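Local coordinates for protein secreted in xylem 3 (Fusarium oxysporum, PDB 5OD4) that is a secreted fungal effector that suppresses plant immunity and can itself be recognised by the host, at residues 45-51 and 62-68; 22-26 and 114-118; 79-83 and 94-98; 70-74 and 103-107. The contacts are given in a common frame with arbitrary orientation. Residue numbers count along the deposited sequence, not the author numbering.

Interaction 1. Residues 45-51 and 62-68. With EDO (1,2-ethanediol), chain C.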
loop_
_atom_site.group_PDB
_atom_site.type_symbol
_atom_site.label_atom_id
_atom_site.label_comp_id
_atom_site.label_asym_id
_atom_site.label_seq_id
_atom_site.Cartn_x
_atom_site.Cartn_y
_atom_site.Cartn_z
ATOM N N GLY A 45 4.212 -11.304 7.844
ATOM C CA GLY A 45 5.528 -11.114 8.506
ATOM C C GLY A 45 6.158 -9.733 8.357
ATOM O O GLY A 45 7.281 -9.478 8.838
ATOM N N LEU A 46 5.398 -8.816 7.768
ATOM C CA LEU A 46 5.799 -7.426 7.588
ATOM C C LEU A 46 4.821 -6.536 8.321
ATOM O O LEU A 46 3.711 -6.939 8.673
ATOM C CB LEU A 46 5.838 -7.055 6.099
ATOM C CG LEU A 46 6.736 -7.923 5.243
ATOM C CD1 LEU A 46 6.556 -7.518 3.785
ATOM C CD2 LEU A 46 8.188 -7.844 5.672
ATOM N N ASN A 47 5.271 -5.292 8.508
ATOM C CA ASN A 47 4.438 -4.222 9.015
ATOM C C ASN A 47 4.153 -3.194 7.925
ATOM O O ASN A 47 4.896 -3.100 6.936
ATOM C CB ASN A 47 5.089 -3.549 10.202
ATOM C CG ASN A 47 5.248 -4.477 11.396
ATOM O OD1 ASN A 47 4.406 -5.328 11.623
ATOM N ND2 ASN A 47 6.285 -4.240 12.179
ATOM N N HIS A 48 3.100 -2.396 8.117
ATOM C CA HIS A 48 2.741 -1.374 7.156
ATOM C C HIS A 48 2.127 -0.187 7.854
ATOM O O HIS A 48 1.619 -0.284 8.977
ATOM C CB HIS A 48 1.770 -1.912 6.084
ATOM C CG HIS A 48 0.355 -2.065 6.560
ATOM N ND1 HIS A 48 -0.028 -2.836 7.633
ATOM C CD2 HIS A 48 -0.773 -1.485 6.094
ATOM C CE1 HIS A 48 -1.339 -2.719 7.791
ATOM N NE2 HIS A 48 -1.822 -1.920 6.865
ATOM N N ARG A 49 2.124 0.958 7.168
ATOM C CA ARG A 49 1.331 2.091 7.607
ATOM C C ARG A 49 0.841 2.846 6.396
ATOM O O ARG A 49 1.532 2.940 5.389
ATOM C CB ARG A 49 2.091 3.001 8.575
ATOM C CG ARG A 49 3.431 3.478 8.068
ATOM C CD ARG A 49 4.103 4.360 9.100
ATOM N NE ARG A 49 5.335 4.907 8.566
ATOM C CZ ARG A 49 6.199 5.595 9.272
ATOM N NH1 ARG A 49 6.009 5.823 10.565
ATOM N NH2 ARG A 49 7.288 6.037 8.683
ATOM N N ILE A 50 -0.364 3.397 6.523
ATOM C CA ILE A 50 -1.053 4.152 5.484
ATOM C C ILE A 50 -1.438 5.468 6.123
ATOM O O ILE A 50 -2.134 5.475 7.140
ATOM C CB ILE A 50 -2.298 3.399 4.979
ATOM C CG1 ILE A 50 -1.950 1.994 4.455
ATOM C CG2 ILE A 50 -2.995 4.228 3.924
ATOM C CD1 ILE A 50 -3.141 1.093 4.246
ATOM N N TYR A 51 -0.948 6.572 5.580
ATOM C CA TYR A 51 -1.086 7.857 6.248
ATOM C C TYR A 51 -1.009 8.975 5.260
ATOM O O TYR A 51 -0.865 8.748 4.076
ATOM C CB TYR A 51 -0.049 7.994 7.368
ATOM C CG TYR A 51 1.383 7.970 6.916
ATOM C CD1 TYR A 51 2.030 6.770 6.617
ATOM C CD2 TYR A 51 2.117 9.126 6.820
ATOM C CE1 TYR A 51 3.361 6.738 6.238
ATOM C CE2 TYR A 51 3.460 9.099 6.480
ATOM C CZ TYR A 51 4.083 7.912 6.197
ATOM O OH TYR A 51 5.428 7.898 5.884
ATOM N N VAL A 62 0.574 8.269 1.694
ATOM C CA VAL A 62 1.817 7.508 1.800
ATOM C C VAL A 62 1.532 6.121 2.325
ATOM O O VAL A 62 0.764 5.974 3.297
ATOM C CB VAL A 62 2.824 8.215 2.738
ATOM C CG1 VAL A 62 4.163 7.503 2.703
ATOM C CG2 VAL A 62 2.996 9.695 2.361
ATOM N N ILE A 63 2.195 5.128 1.739
ATOM C CA ILE A 63 2.211 3.778 2.283
ATOM C C ILE A 63 3.658 3.381 2.485
ATOM O O ILE A 63 4.439 3.427 1.549
ATOM C CB ILE A 63 1.517 2.780 1.361
ATOM C CG1 ILE A 63 0.070 3.207 1.107
ATOM C CG2 ILE A 63 1.583 1.350 1.958
ATOM C CD1 ILE A 63 -0.749 2.278 0.253
ATOM N N ASP A 64 3.991 2.945 3.702
ATOM C CA ASP A 64 5.301 2.346 4.011
ATOM C C ASP A 64 5.101 0.893 4.389
ATOM O O ASP A 64 4.175 0.564 5.128
ATOM C CB ASP A 64 5.965 3.066 5.190
ATOM C CG ASP A 64 6.340 4.486 4.945
ATOM O OD1 ASP A 64 6.803 4.841 3.839
ATOM O OD2 ASP A 64 6.235 5.301 5.933
ATOM N N VAL A 65 6.051 0.031 3.942
ATOM C CA VAL A 65 6.045 -1.395 4.282
ATOM C C VAL A 65 7.446 -1.741 4.746
ATOM O O VAL A 65 8.418 -1.429 4.066
ATOM C CB VAL A 65 5.650 -2.232 3.064
ATOM C CG1 VAL A 65 5.741 -3.725 3.404
ATOM C CG2 VAL A 65 4.257 -1.870 2.582
ATOM N N ALA A 66 7.573 -2.424 5.916
ATOM C CA ALA A 66 8.894 -2.721 6.431
ATOM C C ALA A 66 8.877 -4.007 7.206
ATOM O O ALA A 66 7.851 -4.392 7.794
ATOM C CB ALA A 66 9.396 -1.596 7.326
ATOM N N PRO A 67 10.028 -4.680 7.297
ATOM C CA PRO A 67 10.172 -5.778 8.261
ATOM C C PRO A 67 9.980 -5.271 9.682
ATOM O O PRO A 67 10.155 -4.072 9.949
ATOM C CB PRO A 67 11.623 -6.258 8.072
ATOM C CG PRO A 67 12.055 -5.688 6.746
ATOM C CD PRO A 67 11.311 -4.396 6.630
ATOM N N PRO A 68 9.651 -6.157 10.626
ATOM C CA PRO A 68 9.547 -5.763 12.034
ATOM C C PRO A 68 10.907 -5.587 12.672
ATOM O O PRO A 68 11.877 -6.244 12.283
ATOM C CB PRO A 68 8.836 -6.953 12.672
ATOM C CG PRO A 68 9.383 -8.108 11.857
ATOM C CD PRO A 68 9.378 -7.589 10.439
HETATM C C1 EDO C . -1.955 1.160 9.222
HETATM O O1 EDO C . -1.767 2.586 8.917
HETATM C C2 EDO C . -3.340 0.725 9.691
HETATM O O2 EDO C . -4.272 1.155 8.715
#

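Interaction 2. Residues 22-26 and 114-118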
loop_
_atom_site.group_PDB
_atom_site.type_symbol
_atom_site.label_atom_id
_atom_site.label_comp_id
_atom_site.label_asym_id
_atom_site.label_seq_id
_atom_site.Cartn_x
_atom_site.Cartn_y
_atom_site.Cartn_z
ATOM N N SER A 22 -10.323 4.351 1.856
ATOM C CA SER A 22 -10.783 5.597 1.265
ATOM C C SER A 22 -9.886 6.762 1.748
ATOM O O SER A 22 -9.201 6.685 2.751
ATOM C CB SER A 22 -12.261 5.853 1.656
ATOM O OG SER A 22 -13.136 4.844 1.207
ATOM N N THR A 23 -9.933 7.829 0.991
ATOM C CA THR A 23 -9.321 9.107 1.394
ATOM C C THR A 23 -10.471 10.092 1.641
ATOM O O THR A 23 -11.348 10.283 0.785
ATOM C CB THR A 23 -8.379 9.624 0.295
ATOM O OG1 THR A 23 -7.294 8.685 0.146
ATOM C CG2 THR A 23 -7.894 11.009 0.538
ATOM N N GLU A 24 -10.402 10.758 2.776
ATOM C CA GLU A 24 -11.420 11.719 3.106
ATOM C C GLU A 24 -11.337 12.947 2.235
ATOM O O GLU A 24 -10.216 13.351 1.849
ATOM C CB GLU A 24 -11.337 12.161 4.571
ATOM C CG GLU A 24 -11.871 11.136 5.569
ATOM C CD GLU A 24 -11.458 9.691 5.439
ATOM O OE1 GLU A 24 -12.385 8.863 5.253
ATOM O OE2 GLU A 24 -10.264 9.390 5.611
ATOM N N PRO A 25 -12.457 13.608 1.967
ATOM C CA PRO A 25 -12.485 14.886 1.351
ATOM C C PRO A 25 -11.424 15.781 2.011
ATOM O O PRO A 25 -11.238 15.797 3.215
ATOM C CB PRO A 25 -13.950 15.332 1.649
ATOM C CG PRO A 25 -14.736 14.099 1.614
ATOM C CD PRO A 25 -13.844 13.139 2.282
ATOM N N LEU A 26 -10.702 16.502 1.192
ATOM C CA LEU A 26 -9.545 17.269 1.647
ATOM C C LEU A 26 -9.868 18.466 2.590
ATOM O O LEU A 26 -8.995 18.925 3.356
ATOM C CB LEU A 26 -8.706 17.696 0.464
ATOM C CG LEU A 26 -8.128 16.536 -0.376
ATOM C CD1 LEU A 26 -7.372 17.080 -1.571
ATOM C CD2 LEU A 26 -7.247 15.592 0.433
ATOM N N ASP A 114 -0.490 12.191 -4.734
ATOM C CA ASP A 114 -1.300 13.343 -4.314
ATOM C C ASP A 114 -2.662 12.817 -3.840
ATOM O O ASP A 114 -3.367 12.132 -4.563
ATOM C CB ASP A 114 -1.492 14.314 -5.470
ATOM C CG ASP A 114 -0.228 15.029 -5.877
ATOM O OD1 ASP A 114 0.745 15.121 -5.119
ATOM O OD2 ASP A 114 -0.251 15.627 -6.979
ATOM N N ALA A 115 -3.052 13.197 -2.633
ATOM C CA ALA A 115 -4.259 12.642 -2.039
ATOM C C ALA A 115 -5.475 12.983 -2.875
ATOM O O ALA A 115 -5.621 14.126 -3.335
ATOM C CB ALA A 115 -4.409 13.158 -0.629
ATOM N N ASP A 116 -6.364 12.011 -3.049
ATOM C CA ASP A 116 -7.527 12.153 -3.914
ATOM C C ASP A 116 -8.656 11.290 -3.377
ATOM O O ASP A 116 -8.543 10.062 -3.308
ATOM C CB ASP A 116 -7.175 11.815 -5.357
ATOM C CG ASP A 116 -8.312 12.137 -6.367
ATOM O OD1 ASP A 116 -9.472 12.160 -6.008
ATOM O OD2 ASP A 116 -8.005 12.374 -7.571
ATOM N N ALA A 117 -9.748 11.947 -3.006
ATOM C CA ALA A 117 -10.907 11.280 -2.428
ATOM C C ALA A 117 -11.802 10.571 -3.432
ATOM O O ALA A 117 -12.729 9.874 -3.042
ATOM C CB ALA A 117 -11.758 12.292 -1.661
ATOM N N SER A 118 -11.518 10.709 -4.721
ATOM C CA SER A 118 -12.373 10.203 -5.806
ATOM C C SER A 118 -12.075 8.771 -6.219
ATOM O O SER A 118 -12.649 8.316 -7.207
ATOM C CB SER A 118 -12.311 11.126 -7.034
ATOM O OG SER A 118 -11.103 11.036 -7.742
HETATM O O HOH W 1 -5.455 9.479 -1.790
HETATM O O HOH W 2 -11.896 7.636 -1.314
#

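Interaction 3. Residues 79-83 and 94-98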
loop_
_atom_site.group_PDB
_atom_site.type_symbol
_atom_site.label_atom_id
_atom_site.label_comp_id
_atom_site.label_asym_id
_atom_site.label_seq_id
_atom_site.Cartn_x
_atom_site.Cartn_y
_atom_site.Cartn_z
ATOM N N ILE A 79 4.608 -5.200 -3.730
ATOM C CA ILE A 79 3.669 -4.304 -3.078
ATOM C C ILE A 79 2.938 -3.549 -4.183
ATOM O O ILE A 79 3.571 -2.934 -5.033
ATOM C CB ILE A 79 4.403 -3.314 -2.164
ATOM C CG1 ILE A 79 5.213 -4.029 -1.097
ATOM C CG2 ILE A 79 3.423 -2.349 -1.530
ATOM C CD1 ILE A 79 6.339 -3.215 -0.537
ATOM N N GLU A 80 1.600 -3.648 -4.207
ATOM C CA GLU A 80 0.818 -3.054 -5.290
ATOM C C GLU A 80 -0.331 -2.271 -4.750
ATOM O O GLU A 80 -1.020 -2.721 -3.827
ATOM C CB GLU A 80 0.308 -4.151 -6.245
ATOM C CG GLU A 80 1.389 -4.972 -6.871
ATOM C CD GLU A 80 0.937 -6.040 -7.847
ATOM O OE1 GLU A 80 -0.274 -6.316 -7.982
ATOM O OE2 GLU A 80 1.850 -6.593 -8.527
ATOM N N VAL A 81 -0.609 -1.143 -5.403
ATOM C CA VAL A 81 -1.806 -0.355 -5.152
ATOM C C VAL A 81 -2.591 -0.228 -6.445
ATOM O O VAL A 81 -2.047 0.251 -7.461
ATOM C CB VAL A 81 -1.483 1.041 -4.596
ATOM C CG1 VAL A 81 -2.755 1.847 -4.419
ATOM C CG2 VAL A 81 -0.705 0.928 -3.300
ATOM N N ARG A 82 -3.860 -0.617 -6.402
ATOM C CA ARG A 82 -4.812 -0.313 -7.463
ATOM C C ARG A 82 -5.757 0.771 -6.968
ATOM O O ARG A 82 -6.012 0.897 -5.768
ATOM C CB ARG A 82 -5.612 -1.553 -7.871
ATOM C CG ARG A 82 -4.700 -2.660 -8.374
ATOM C CD ARG A 82 -5.423 -3.873 -8.902
ATOM N NE ARG A 82 -6.038 -3.585 -10.161
ATOM C CZ ARG A 82 -7.338 -3.433 -10.422
ATOM N NH1 ARG A 82 -8.281 -3.464 -9.518
ATOM N NH2 ARG A 82 -7.626 -3.220 -11.655
ATOM N N ARG A 83 -6.263 1.574 -7.904
ATOM C CA ARG A 83 -7.279 2.579 -7.563
ATOM C C ARG A 83 -8.527 2.323 -8.394
ATOM O O ARG A 83 -8.432 2.038 -9.604
ATOM C CB ARG A 83 -6.753 4.003 -7.709
ATOM C CG ARG A 83 -6.440 4.450 -9.128
ATOM C CD ARG A 83 -5.965 5.896 -9.154
ATOM N NE ARG A 83 -5.701 6.337 -10.510
ATOM C CZ ARG A 83 -5.359 7.568 -10.858
ATOM N NH1 ARG A 83 -5.332 8.528 -9.943
ATOM N NH2 ARG A 83 -5.105 7.868 -12.121
ATOM N N ASP A 94 -7.444 0.745 -11.993
ATOM C CA ASP A 94 -6.139 0.952 -12.553
ATOM C C ASP A 94 -5.062 0.412 -11.636
ATOM O O ASP A 94 -5.155 0.606 -10.419
ATOM C CB ASP A 94 -5.784 2.473 -12.659
ATOM C CG ASP A 94 -6.735 3.315 -13.340
ATOM O OD1 ASP A 94 -7.231 2.895 -14.404
ATOM O OD2 ASP A 94 -6.971 4.478 -12.810
ATOM N N CYS A 95 -4.011 -0.173 -12.207
ATOM C CA CYS A 95 -2.780 -0.382 -11.459
ATOM C C CYS A 95 -2.122 0.981 -11.301
ATOM O O CYS A 95 -1.783 1.611 -12.285
ATOM C CB CYS A 95 -1.847 -1.339 -12.191
ATOM S SG CYS A 95 -0.335 -1.703 -11.268
ATOM N N PHE A 96 -1.975 1.430 -10.074
ATOM C CA PHE A 96 -1.630 2.804 -9.777
ATOM C C PHE A 96 -0.167 2.974 -9.424
ATOM O O PHE A 96 0.541 3.797 -10.028
ATOM C CB PHE A 96 -2.573 3.295 -8.669
ATOM C CG PHE A 96 -2.506 4.764 -8.363
ATOM C CD1 PHE A 96 -2.279 5.727 -9.319
ATOM C CD2 PHE A 96 -2.769 5.182 -7.041
ATOM C CE1 PHE A 96 -2.249 7.083 -8.971
ATOM C CE2 PHE A 96 -2.781 6.522 -6.694
ATOM C CZ PHE A 96 -2.524 7.475 -7.665
ATOM N N HIS A 97 0.320 2.213 -8.452
ATOM C CA HIS A 97 1.726 2.273 -8.053
ATOM C C HIS A 97 2.149 0.918 -7.531
ATOM O O HIS A 97 1.340 0.201 -6.960
ATOM C CB HIS A 97 1.962 3.314 -6.949
ATOM C CG HIS A 97 1.857 4.722 -7.396
ATOM N ND1 HIS A 97 2.769 5.295 -8.241
ATOM C CD2 HIS A 97 0.895 5.660 -7.197
ATOM C CE1 HIS A 97 2.399 6.546 -8.498
ATOM N NE2 HIS A 97 1.263 6.792 -7.869
ATOM N N THR A 98 3.434 0.620 -7.679
ATOM C CA THR A 98 3.998 -0.595 -7.106
ATOM C C THR A 98 5.344 -0.307 -6.475
ATOM O O THR A 98 5.991 0.700 -6.774
ATOM C CB THR A 98 4.158 -1.702 -8.166
ATOM O OG1 THR A 98 5.171 -1.302 -9.077
ATOM C CG2 THR A 98 2.859 -1.996 -8.936
#

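Interaction 4. Residues 70-74 and 103-107. With EDO (1,2-ethanediol), chain D.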
loop_
_atom_site.group_PDB
_atom_site.type_symbol
_atom_site.label_atom_id
_atom_site.label_comp_id
_atom_site.label_asym_id
_atom_site.label_seq_id
_atom_site.Cartn_x
_atom_site.Cartn_y
_atom_site.Cartn_z
ATOM N N GLY A 70 13.590 -3.857 13.209
ATOM C CA GLY A 70 14.900 -3.611 12.668
ATOM C C GLY A 70 15.487 -4.737 11.859
ATOM O O GLY A 70 16.679 -4.687 11.490
ATOM N N HIS A 71 14.686 -5.757 11.553
ATOM C CA HIS A 71 15.148 -6.891 10.791
ATOM C C HIS A 71 15.306 -6.548 9.319
ATOM O O HIS A 71 14.761 -5.578 8.793
ATOM C CB HIS A 71 14.200 -8.068 10.961
ATOM C CG HIS A 71 14.208 -8.663 12.346
ATOM N ND1 HIS A 71 14.012 -9.991 12.589
ATOM C CD2 HIS A 71 14.404 -8.104 13.557
ATOM C CE1 HIS A 71 14.091 -10.218 13.895
ATOM N NE2 HIS A 71 14.306 -9.074 14.509
ATOM N N GLN A 72 16.056 -7.404 8.640
ATOM C CA GLN A 72 16.107 -7.394 7.172
ATOM C C GLN A 72 15.004 -8.272 6.604
ATOM O O GLN A 72 14.616 -9.281 7.208
ATOM C CB GLN A 72 17.451 -7.934 6.702
ATOM C CG GLN A 72 18.637 -7.052 7.069
ATOM C CD GLN A 72 19.893 -7.798 6.758
ATOM O OE1 GLN A 72 20.355 -8.612 7.566
ATOM N NE2 GLN A 72 20.453 -7.590 5.562
ATOM N N ALA A 73 14.526 -7.928 5.408
ATOM C CA ALA A 73 13.609 -8.805 4.700
ATOM C C ALA A 73 14.286 -10.137 4.381
ATOM O O ALA A 73 15.429 -10.170 3.924
ATOM C CB ALA A 73 13.161 -8.136 3.414
ATOM N N ILE A 74 13.560 -11.243 4.576
ATOM C CA ILE A 74 14.096 -12.577 4.348
ATOM C C ILE A 74 13.773 -13.126 2.979
ATOM O O ILE A 74 14.173 -14.251 2.642
ATOM C CB ILE A 74 13.628 -13.578 5.427
ATOM C CG1 ILE A 74 12.138 -13.906 5.317
ATOM C CG2 ILE A 74 13.966 -13.064 6.809
ATOM C CD1 ILE A 74 11.676 -14.903 6.346
ATOM N N THR A 103 15.101 -8.887 -0.711
ATOM C CA THR A 103 15.805 -9.679 0.310
ATOM C C THR A 103 17.009 -8.901 0.826
ATOM O O THR A 103 17.813 -8.407 0.061
ATOM C CB THR A 103 16.300 -10.973 -0.312
ATOM O OG1 THR A 103 15.184 -11.599 -0.883
ATOM C CG2 THR A 103 16.921 -11.887 0.729
ATOM N N GLY A 104 17.125 -8.810 2.149
ATOM C CA GLY A 104 18.213 -8.103 2.780
ATOM C C GLY A 104 17.979 -6.641 3.058
ATOM O O GLY A 104 18.748 -6.035 3.794
ATOM N N SER A 105 16.948 -6.059 2.439
ATOM C CA SER A 105 16.652 -4.661 2.690
ATOM C C SER A 105 16.044 -4.459 4.061
ATOM O O SER A 105 15.402 -5.337 4.628
ATOM C CB SER A 105 15.803 -4.073 1.586
ATOM O OG SER A 105 14.513 -4.579 1.542
ATOM N N ARG A 106 16.228 -3.248 4.565
ATOM C CA ARG A 106 15.661 -2.850 5.843
ATOM C C ARG A 106 14.367 -2.070 5.716
ATOM O O ARG A 106 13.615 -1.945 6.672
ATOM C CB ARG A 106 16.697 -2.046 6.620
ATOM C CG ARG A 106 17.850 -2.949 7.016
ATOM C CD ARG A 106 18.930 -2.314 7.836
ATOM N NE ARG A 106 19.940 -3.315 8.169
ATOM C CZ ARG A 106 20.800 -3.865 7.304
ATOM N NH1 ARG A 106 20.804 -3.511 6.027
ATOM N NH2 ARG A 106 21.668 -4.779 7.719
ATOM N N GLY A 107 14.121 -1.500 4.531
ATOM C CA GLY A 107 12.925 -0.736 4.332
ATOM C C GLY A 107 12.978 0.642 4.958
ATOM O O GLY A 107 14.014 1.077 5.464
HETATM C C1 EDO D . 11.599 1.120 9.423
HETATM O O1 EDO D . 12.145 2.426 9.321
HETATM C C2 EDO D . 12.542 0.214 8.654
HETATM O O2 EDO D . 13.894 0.701 8.653
HETATM O O HOH W 3 14.152 -2.941 9.231
#

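Interaction 1. Residues 45-51 and 62-68
Ile50 and Ile63, a non-hydrogen-bonded pair, meet through their CG1 atoms at 4.1 Å on the inner face of a two-stranded antiparallel hairpin; His48 and Val65 form the next such pair on that face, and Leu46 CD1 reaches Val65 CG1 at 3.9 Å. This face packs against the opposing sheet: Ile50 and Ile63 touch Phe21 of strand 17-21, Val65 touches Ile79, and Leu46 touches Tyr77, while His48 ND1 is hydrogen-bonded to Glu39 O. The axes of 47-51 and 62-66 approach to 4.8 Å at 172°. Three hydrogen-bonded pairs, Asn47 with Ala66, Arg49 with Asp64 and Tyr51 with Val62, exchange two backbone bonds each, as in Asn47 N to Ala66 O at 2.8 Å and Ala66 N to Asn47 O at 2.9 Å. An ethanediol, probably from the crystallisation liquor, accepts from Ile50 N. On the other face Val62 CB sits over the Tyr51 ring, 3.8 Å from its centroid, a CH-pi contact. Polar groups then converge on Asp64: its OD2 accepts from Arg49 NE at 2.8 Å and Arg49 NH2 at 3.0 Å in a salt bridge, and from Tyr51 OH at 2.7 Å, while Asp64 OD1 bonds Thr110 OG1. The hairpin thus has one largely apolar face and one where Asp64 shares Arg49 with Asp35 and is further met by two hydroxyls.

Interaction 2. Residues 22-26 and 114-118
Thr23 points its side chain at residues 115-117, with CB 3.6 Å from Asp116 O and CG2 4.3 Å from Ala115 CB, while Ala117 CB presses to 3.2 Å against Thr23 O. Beyond it, Leu26 CD2 meets Ala115 CB at 3.9 Å, an apolar touch at the surface. Two waters supply the polar links. Water 1 bonds Thr23 OG1 at 2.8 Å and accepts from Asp116 N at 3.0 Å; water 2 accepts from Thr23 N at 3.0 Å and donates to Ala117 O at 2.9 Å. Thr23 and Ala115 also touch Thr61 of strand 60-66, and Arg30 holds the carbonyls of Glu24 and Pro25. Asp116 OD1 accepts from Ser118 N at 2.8 Å and from Ser118 OG at 2.6 Å, which fixes the turn internally. The first of these bonds defines an Asx turn, here in the connection between strands 109-114 and 119-127, which belong to the two different sheets of a beta-sandwich.

Interaction 3. Residues 79-83 and 94-98
A classic beta bulge interrupts the antiparallel hairpin of strands 77-85 and 94-101: Phe96 and His97 both face Val81, whose O accepts from Phe96 N at 2.9 Å and from His97 N at 3.2 Å. Val81 N returns a bond to His97 O at 2.8 Å. Past the bulge the register has shifted by one, so Arg82 pairs with Cys95, and Arg83 N bonds Asp94 O and Asp94 N bonds Arg83 O, both at 2.9 Å. In the beta-sandwich this hairpin forms one side of a four-stranded sheet, with 94-101 outermost; Val81 packs on Ile63 and Trp113 of the other sheet. On that same face the Arg83 guanidinium lies flat on the Phe96 ring, centres 4.3 Å apart and planes at 9°, while Arg83 NE makes a salt bridge to Asp94 OD2 at 3.2 Å. The other face carries Cys95, disulfide-bonded to Cys5, and Glu80, whose carboxylate accepts from the backbone of Val6 and Phe7; together they tie the N-terminal segment to the sheet.

Interaction 4. Residues 70-74 and 103-107
Residues 71-74 and 103-106 run in nearly opposite directions, 168° apart, as two loop pieces without regular strand structure. Two backbone hydrogen bonds join them: Ala73 N donates to Ser105 O at 2.8 Å, and Gly104 N donates to Ala73 O at 2.8 Å. Both go through Ala73, and Gln72 CA adds a CA-H...O contact of 3.3 Å to Ser105 O. Gly104 has phi/psi of 90/-15, where a CB would be jammed against the carbonyl of Thr103, so its backbone shape calls for glycine. At the far end water 3 donates to His71 O at 2.7 Å and to Arg106 O at 2.8 Å, bridging the loops where their main chains are not directly bonded. These are two connections at one end of the beta-sandwich: 70-74 leads from strand 60-66 to strand 77-85, while the loop holding 103-107 leads from strand 94-101 to strand 109-114, so each crosses between the two sheets. Among the side chains, Gln72 NE2 donates to Gly104 O at 2.9 Å, and the Arg106 guanidinium lays one face over Gln72 CD, with Arg106 NH2 3.6 Å from that atom. Ala73 directs its CB toward the partner loop, 4.2 Å from Ser105 OG, which itself bonds Ser102 O. Outside the pairing, an ethanediol, probably from the crystallisation liquor, donates to Gly107 O at 3.2 Å through its O2.

Interactions 1 and 3 are the partly buried hairpins, one from each sheet of the sandwich; they lie on opposite sides of the chain's centre and face each other through Val65 on Ile79 and Ile63 on Val81. Interactions 2 and 4 are surface loop contacts, with centres about 31 Å apart on opposite sides of that centre. Interaction 4 still touches interaction 1, where Pro67 packs against Gln72, Ala73, Ser105 and Arg106. Backbone pairing is regular in interaction 1, bulged in interaction 3; the arginine-aspartate salt bridge faces away from the other sheet in the former but shares Val81's face in the latter. Interaction 4 uses backbone bonds, one glutamine side-chain bond and a water, interaction 2 water links and small apolar touches.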